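Local coordinates for protein putative carboxymuconolactone decarboxylase (Burkholderia xenovorans, PDB 2QEU) that is of uncertain biochemical role but belongs to the carboxymuconolactone decarboxylase family of AhpD-like proteins and may have peroxiredoxin-type activity, at residues 41-44 and 45-49; 129-132 and 133-136. All coordinates share one frame; numbering follows the deposited sequence. Where two conformers were deposited one is given.

Interaction 1 (41-44 and 45-49)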
ATOM      1  N   GLU B  41     -13.412 -24.851  -3.781  1.00  8.32           N
ATOM      2  CA  GLU B  41     -14.599 -24.018  -4.027  1.00 12.89           C
ATOM      3  C   GLU B  41     -14.242 -22.569  -4.299  1.00 12.90           C
ATOM      4  O   GLU B  41     -14.863 -21.921  -5.130  1.00 12.77           O
ATOM      5  CB  GLU B  41     -15.593 -24.065  -2.869  1.00 13.67           C
ATOM      6  CG  GLU B  41     -16.143 -25.421  -2.547  1.00 18.91           C
ATOM      7  CD  GLU B  41     -17.230 -25.407  -1.456  1.00 22.33           C
ATOM      8  OE1 GLU B  41     -17.282 -24.500  -0.581  1.00 33.23           O
ATOM      9  OE2 GLU B  41     -18.053 -26.339  -1.470  1.00 36.61           O
ATOM     10  N   THR B  42     -13.255 -22.041  -3.579  1.00 10.71           N
ATOM     11  CA  THR B  42     -12.730 -20.681  -3.864  1.00 10.27           C
ATOM     12  C   THR B  42     -12.055 -20.610  -5.223  1.00 10.30           C
ATOM     13  O   THR B  42     -12.297 -19.675  -5.980  1.00 11.05           O
ATOM     14  CB  THR B  42     -11.806 -20.127  -2.722  1.00 11.93           C
ATOM     15  OG1 THR B  42     -12.637 -19.764  -1.616  1.00 15.86           O
ATOM     16  CG2 THR B  42     -10.967 -18.890  -3.185  1.00 12.80           C
ATOM     17  N   PHE B  43     -11.259 -21.621  -5.559  1.00  8.46           N
ATOM     18  CA  PHE B  43     -10.603 -21.671  -6.847  1.00  8.71           C
ATOM     19  C   PHE B  43     -11.655 -21.687  -7.972  1.00  8.75           C
ATOM     20  O   PHE B  43     -11.489 -20.995  -8.952  1.00  9.10           O
ATOM     21  CB  PHE B  43      -9.663 -22.891  -6.939  1.00  9.47           C
ATOM     22  CG  PHE B  43      -9.134 -23.157  -8.334  1.00  8.02           C
ATOM     23  CD1 PHE B  43      -8.120 -22.386  -8.877  1.00 12.50           C
ATOM     24  CD2 PHE B  43      -9.657 -24.201  -9.098  1.00 12.05           C
ATOM     25  CE1 PHE B  43      -7.649 -22.612 -10.150  1.00 11.52           C
ATOM     26  CE2 PHE B  43      -9.196 -24.431 -10.378  1.00 18.05           C
ATOM     27  CZ  PHE B  43      -8.192 -23.643 -10.913  1.00 12.80           C
ATOM     28  N   ASP B  44     -12.744 -22.440  -7.796  1.00 10.53           N
ATOM     29  CA  ASP B  44     -13.798 -22.548  -8.829  1.00 10.08           C
ATOM     30  C   ASP B  44     -14.456 -21.178  -9.048  1.00 11.52           C
ATOM     31  O   ASP B  44     -14.512 -20.714 -10.172  1.00 10.49           O
ATOM     32  CB  ASP B  44     -14.841 -23.627  -8.471  1.00 11.78           C
ATOM     33  CG  ASP B  44     -15.875 -23.840  -9.580  1.00 15.23           C
ATOM     34  OD1 ASP B  44     -15.536 -23.826 -10.794  1.00 20.09           O
ATOM     35  OD2 ASP B  44     -17.041 -24.055  -9.217  1.00 24.18           O
ATOM     36  N   ALA B  45     -14.900 -20.517  -7.972  1.00 11.35           N
ATOM     37  CA  ALA B  45     -15.598 -19.218  -8.087  1.00 12.33           C
ATOM     38  C   ALA B  45     -14.677 -18.153  -8.674  1.00 14.18           C
ATOM     39  O   ALA B  45     -15.046 -17.429  -9.594  1.00 11.56           O
ATOM     40  CB  ALA B  45     -16.150 -18.770  -6.750  1.00 11.07           C
ATOM     41  N   TYR B  46     -13.456 -18.103  -8.169  1.00 13.47           N
ATOM     42  CA  TYR B  46     -12.412 -17.217  -8.698  1.00 11.77           C
ATOM     43  C   TYR B  46     -12.160 -17.475 -10.172  1.00 10.65           C
ATOM     44  O   TYR B  46     -12.049 -16.530 -10.942  1.00 10.13           O
ATOM     45  CB  TYR B  46     -11.110 -17.372  -7.922  1.00 13.93           C
ATOM     46  CG  TYR B  46     -10.032 -16.493  -8.461  1.00  9.77           C
ATOM     47  CD1 TYR B  46     -10.021 -15.131  -8.161  1.00 15.79           C
ATOM     48  CD2 TYR B  46      -9.064 -16.993  -9.329  1.00 14.92           C
ATOM     49  CE1 TYR B  46      -9.062 -14.310  -8.674  1.00 13.03           C
ATOM     50  CE2 TYR B  46      -8.076 -16.161  -9.839  1.00 11.21           C
ATOM     51  CZ  TYR B  46      -8.095 -14.821  -9.513  1.00 15.78           C
ATOM     52  OH  TYR B  46      -7.128 -13.982  -9.996  1.00 16.60           O
ATOM     53  N   SER B  47     -12.125 -18.741 -10.588  1.00  9.77           N
ATOM     54  CA  SER B  47     -11.855 -19.050 -12.009  1.00 12.01           C
ATOM     55  C   SER B  47     -13.023 -18.612 -12.897  1.00 10.28           C
ATOM     56  O   SER B  47     -12.811 -18.116 -14.014  1.00 11.21           O
ATOM     57  CB  SER B  47     -11.482 -20.513 -12.203  1.00 11.05           C
ATOM     58  OG  SER B  47     -10.311 -20.799 -11.441  1.00 13.30           O
ATOM     59  N   ARG B  48     -14.237 -18.716 -12.371  1.00 10.60           N
ATOM     60  CA  ARG B  48     -15.393 -18.245 -13.108  1.00 12.34           C
ATOM     61  C   ARG B  48     -15.316 -16.728 -13.290  1.00 10.78           C
ATOM     62  O   ARG B  48     -15.653 -16.238 -14.379  1.00 10.98           O
ATOM     63  CB  ARG B  48     -16.695 -18.545 -12.386  1.00  8.85           C
ATOM     64  CG  ARG B  48     -17.147 -19.982 -12.353  1.00 16.00           C
ATOM     65  CD  ARG B  48     -18.220 -20.110 -11.306  1.00 25.58           C
ATOM     66  NE  ARG B  48     -18.577 -21.498 -11.171  1.00 27.70           N
ATOM     67  CZ  ARG B  48     -19.571 -22.073 -11.841  1.00 36.01           C
ATOM     68  NH1 ARG B  48     -20.351 -21.365 -12.672  1.00 28.23           N
ATOM     69  NH2 ARG B  48     -19.798 -23.363 -11.656  1.00 40.15           N
HETATM   70  N   MSE B  49     -14.917 -16.014 -12.231  1.00 11.90           N
HETATM   71  CA  MSE B  49     -14.791 -14.569 -12.277  1.00 11.41           C
HETATM   72  C   MSE B  49     -13.732 -14.191 -13.295  1.00  9.26           C
HETATM   73  O   MSE B  49     -13.942 -13.319 -14.148  1.00  9.88           O
HETATM   74  CB  MSE B  49     -14.432 -13.998 -10.900  1.00 13.55           C
HETATM   75  CG  MSE B  49     -14.583 -12.479 -10.802  1.00 10.90           C
HETATM   76 SE   MSE B  49     -14.206 -11.848  -9.008  0.75 14.82          SE
HETATM   77  CE  MSE B  49     -12.324 -12.204  -9.059  1.00 11.22           C
TER
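Phe43 and Ser47 meet through their first torsions: the phenyl CG stands trans to the backbone N (chi1 169°), and Ser47 OG sits beside its own N (chi1 -60°). The hydroxyl is thereby carried back over one face of the ring, displaced toward the rim, with OG 3.5 Å from Phe43 CE1. In the same pose Ser47 OG donates to Phe43 O at 2.8 Å, and Ser47 N reaches that carbonyl at 2.9 Å from the opposite face of its plane. Two donors from one residue thus grip a single oxygen. Serine suits this buried site, since its short side chain returns to the backbone and its OG also bonds Tyr21 OH.

A second pair, one residue further on, is looser. Asp44 OD2 lies 3.6 Å from Arg48 NE in a long salt bridge, near the guanidinium plane and at its edge, with the two flat groups turned 73° apart. An arginine chain extended from CG to NE spans the helical turn. The carboxylate's stronger partner is His17, which bonds Asp44 OD1, so the aspartate joins two helices. Beneath these side chains run ordinary i to i+4 bonds, such as Tyr46 N to Thr42 O at 2.9 Å.

Helix 40-53 is covered on several sides. Phe43 packs on Ile13 and Leu14 of helix 10-25 and on Leu35 and Ala36 of helix 30-38, while Tyr46 touches Leu32 and its OH bonds a citrate, probably from the crystallisation liquor. Ala45, small enough for close packing between helices, meets Met49 of a second subunit, and Arg48 lies on Arg48 of that same neighbouring subunit, which places the segment at a subunit interface beside helices 10-25 and 30-38.

Interaction 2 (129-132 and 133-136)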
ATOM      1  N   ALA B 129      10.326  -9.447 -21.873  1.00  7.23           N
ATOM      2  CA  ALA B 129       9.643  -9.154 -23.142  1.00  6.23           C
ATOM      3  C   ALA B 129      10.633  -9.118 -24.310  1.00  8.11           C
ATOM      4  O   ALA B 129      10.354  -9.590 -25.417  1.00 10.39           O
ATOM      5  CB  ALA B 129       8.940  -7.833 -23.045  1.00  7.17           C
ATOM      6  N   VAL B 130      11.785  -8.522 -24.060  1.00 10.48           N
ATOM      7  CA  VAL B 130      12.825  -8.419 -25.103  1.00  8.92           C
ATOM      8  C   VAL B 130      13.258  -9.802 -25.608  1.00  9.40           C
ATOM      9  O   VAL B 130      13.428  -9.974 -26.780  1.00  8.40           O
ATOM     10  CB  VAL B 130      14.021  -7.551 -24.606  1.00 10.45           C
ATOM     11  CG1 VAL B 130      15.290  -7.703 -25.532  1.00 15.55           C
ATOM     12  CG2 VAL B 130      13.539  -6.052 -24.447  1.00 11.47           C
ATOM     13  N   GLU B 131      13.357 -10.767 -24.714  1.00  8.15           N
ATOM     14  CA  GLU B 131      13.680 -12.129 -25.079  1.00  7.42           C
ATOM     15  C   GLU B 131      12.464 -12.846 -25.662  1.00  9.28           C
ATOM     16  O   GLU B 131      12.561 -13.564 -26.679  1.00  7.50           O
ATOM     17  CB  GLU B 131      14.277 -12.898 -23.901  1.00 10.91           C
ATOM     18  CG  GLU B 131      15.544 -12.255 -23.286  1.00 15.84           C
ATOM     19  CD  GLU B 131      16.590 -11.815 -24.301  1.00 29.61           C
ATOM     20  OE1 GLU B 131      16.948 -12.641 -25.187  1.00 22.17           O
ATOM     21  OE2 GLU B 131      17.060 -10.646 -24.214  1.00 30.64           O
ATOM     22  N   PHE B 132      11.298 -12.638 -25.070  1.00  8.57           N
ATOM     23  CA  PHE B 132      10.098 -13.312 -25.552  1.00  5.65           C
ATOM     24  C   PHE B 132       9.653 -12.882 -26.962  1.00  5.80           C
ATOM     25  O   PHE B 132       9.106 -13.681 -27.713  1.00  6.72           O
ATOM     26  CB  PHE B 132       8.933 -13.149 -24.556  1.00  6.56           C
ATOM     27  CG  PHE B 132       7.763 -14.067 -24.856  1.00  7.36           C
ATOM     28  CD1 PHE B 132       7.928 -15.442 -24.878  1.00  8.79           C
ATOM     29  CD2 PHE B 132       6.512 -13.542 -25.139  1.00  8.21           C
ATOM     30  CE1 PHE B 132       6.857 -16.255 -25.122  1.00  6.70           C
ATOM     31  CE2 PHE B 132       5.440 -14.348 -25.402  1.00 10.36           C
ATOM     32  CZ  PHE B 132       5.619 -15.713 -25.429  1.00 12.08           C
ATOM     33  N   GLU B 133       9.936 -11.643 -27.312  1.00  6.50           N
ATOM     34  CA  GLU B 133       9.647 -11.126 -28.632  1.00  8.04           C
ATOM     35  C   GLU B 133      10.394 -11.979 -29.651  1.00  6.70           C
ATOM     36  O   GLU B 133       9.854 -12.338 -30.701  1.00  5.48           O
ATOM     37  CB  GLU B 133      10.155  -9.689 -28.721  1.00  6.61           C
ATOM     38  CG  GLU B 133       9.893  -9.055 -30.083  1.00  7.30           C
ATOM     39  CD  GLU B 133      10.232  -7.563 -30.130  1.00 14.97           C
ATOM     40  OE1 GLU B 133      11.318  -7.193 -29.647  1.00 20.31           O
ATOM     41  OE2 GLU B 133       9.408  -6.795 -30.672  1.00 22.09           O
ATOM     42  N   LYS B 134      11.653 -12.309 -29.370  1.00  7.25           N
ATOM     43  CA  LYS B 134      12.431 -13.145 -30.296  1.00  8.69           C
ATOM     44  C   LYS B 134      11.953 -14.583 -30.299  1.00  8.05           C
ATOM     45  O   LYS B 134      11.919 -15.220 -31.365  1.00  5.67           O
ATOM     46  CB  LYS B 134      13.908 -13.095 -29.968  1.00 11.44           C
ATOM     47  CG  LYS B 134      14.502 -11.717 -30.189  1.00 17.38           C
ATOM     48  CD  LYS B 134      15.955 -11.650 -29.797  1.00 26.25           C
ATOM     49  CE  LYS B 134      16.142 -11.803 -28.309  1.00 32.76           C
ATOM     50  NZ  LYS B 134      17.399 -11.148 -27.834  1.00 39.78           N
ATOM     51  N   GLU B 135      11.535 -15.078 -29.114  1.00  3.77           N
ATOM     52  CA  GLU B 135      10.991 -16.427 -29.048  1.00  5.37           C
ATOM     53  C   GLU B 135       9.727 -16.523 -29.879  1.00  3.92           C
ATOM     54  O   GLU B 135       9.577 -17.414 -30.705  1.00  3.83           O
ATOM     55  CB  GLU B 135      10.708 -16.816 -27.597  1.00  4.07           C
ATOM     56  CG  GLU B 135      10.349 -18.240 -27.435  1.00  6.83           C
ATOM     57  CD  GLU B 135       9.812 -18.575 -26.035  1.00 10.30           C
ATOM     58  OE1 GLU B 135      10.413 -18.165 -25.040  1.00  9.36           O
ATOM     59  OE2 GLU B 135       8.762 -19.257 -25.968  1.00  8.07           O
ATOM     60  N   LEU B 136       8.823 -15.570 -29.674  0.50  3.69           N
ATOM     61  CA  LEU B 136       7.558 -15.605 -30.397  0.50  5.83           C
ATOM     62  C   LEU B 136       7.760 -15.530 -31.921  0.50  3.29           C
ATOM     63  O   LEU B 136       7.104 -16.244 -32.693  0.50  4.66           O
ATOM     64  CB  LEU B 136       6.671 -14.464 -29.885  0.50  4.44           C
ATOM     65  CG  LEU B 136       5.184 -14.487 -30.202  0.50 10.45           C
ATOM     66  CD1 LEU B 136       4.546 -15.780 -29.690  0.50  5.47           C
ATOM     67  CD2 LEU B 136       4.588 -13.252 -29.540  0.50  6.20           C
TER
HETATM   68  O   HOH W   1      13.651  -8.259 -28.788  1.00 16.30           O
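Phe132 presents its ring edge to the carboxylate of Glu135, which crosses it with the two planes 85° apart. Glu135 OE1 sits 3.7 Å from Phe132 CD1, and OE2 lies at the same distance from CE1, so both oxygens face the positively polarised rim of C-H groups. A chain extended beyond CG carries the carboxylate there, and Lys139 holds OE2 in a salt bridge.

Glu131 and Lys134 run side by side and point the same way. Bends in both chains, at chi2 of the glutamate (-47°) and chi3 of the lysine, bring Lys134 NZ to 3.1 Å from Glu131 OE1 in a hydrogen-bonded salt bridge, the ammonium meeting the oxygen from above the carboxylate plane. Long, flexible charged residues suit this exposed flank. Nearby, one water donates both to Val130 O and to Glu133 OE1, each at 2.7 Å, tying a main-chain carbonyl to a side chain that also bonds a glycerol, probably left from crystallisation.

The inward flank of helix 122-137 carries apolar residues: Ala129, whose lone methyl lets helices 82-94 and 99-113 come close, meets Met93, Val99 and Leu102, while Phe132 lies against Arg90 and Asn94 of helix 82-94 and its ring meets that of Phe128 at a small interplanar angle.

Interactions 1 and 2 lie on different helices, on opposite sides of the chain's centre, with nearest atoms about 20 Å apart and no shared residues. Both join successive turns of one helix, yet their surroundings differ. Residues 41-49 are mostly buried, among helices 10-25 and 30-38 and other subunits, where Asp44 and Ser47 find partners in a backbone carbonyl, a histidine, a tyrosine and an arginine. Residues 129-136 are only partly buried: one flank packs on helices 82-94 and 99-113, while the exposed flank uses a glutamate-lysine pair and a bridging water. Each places a phenylalanine against a polar neighbour, by its face in interaction 1 and its edge in interaction 2.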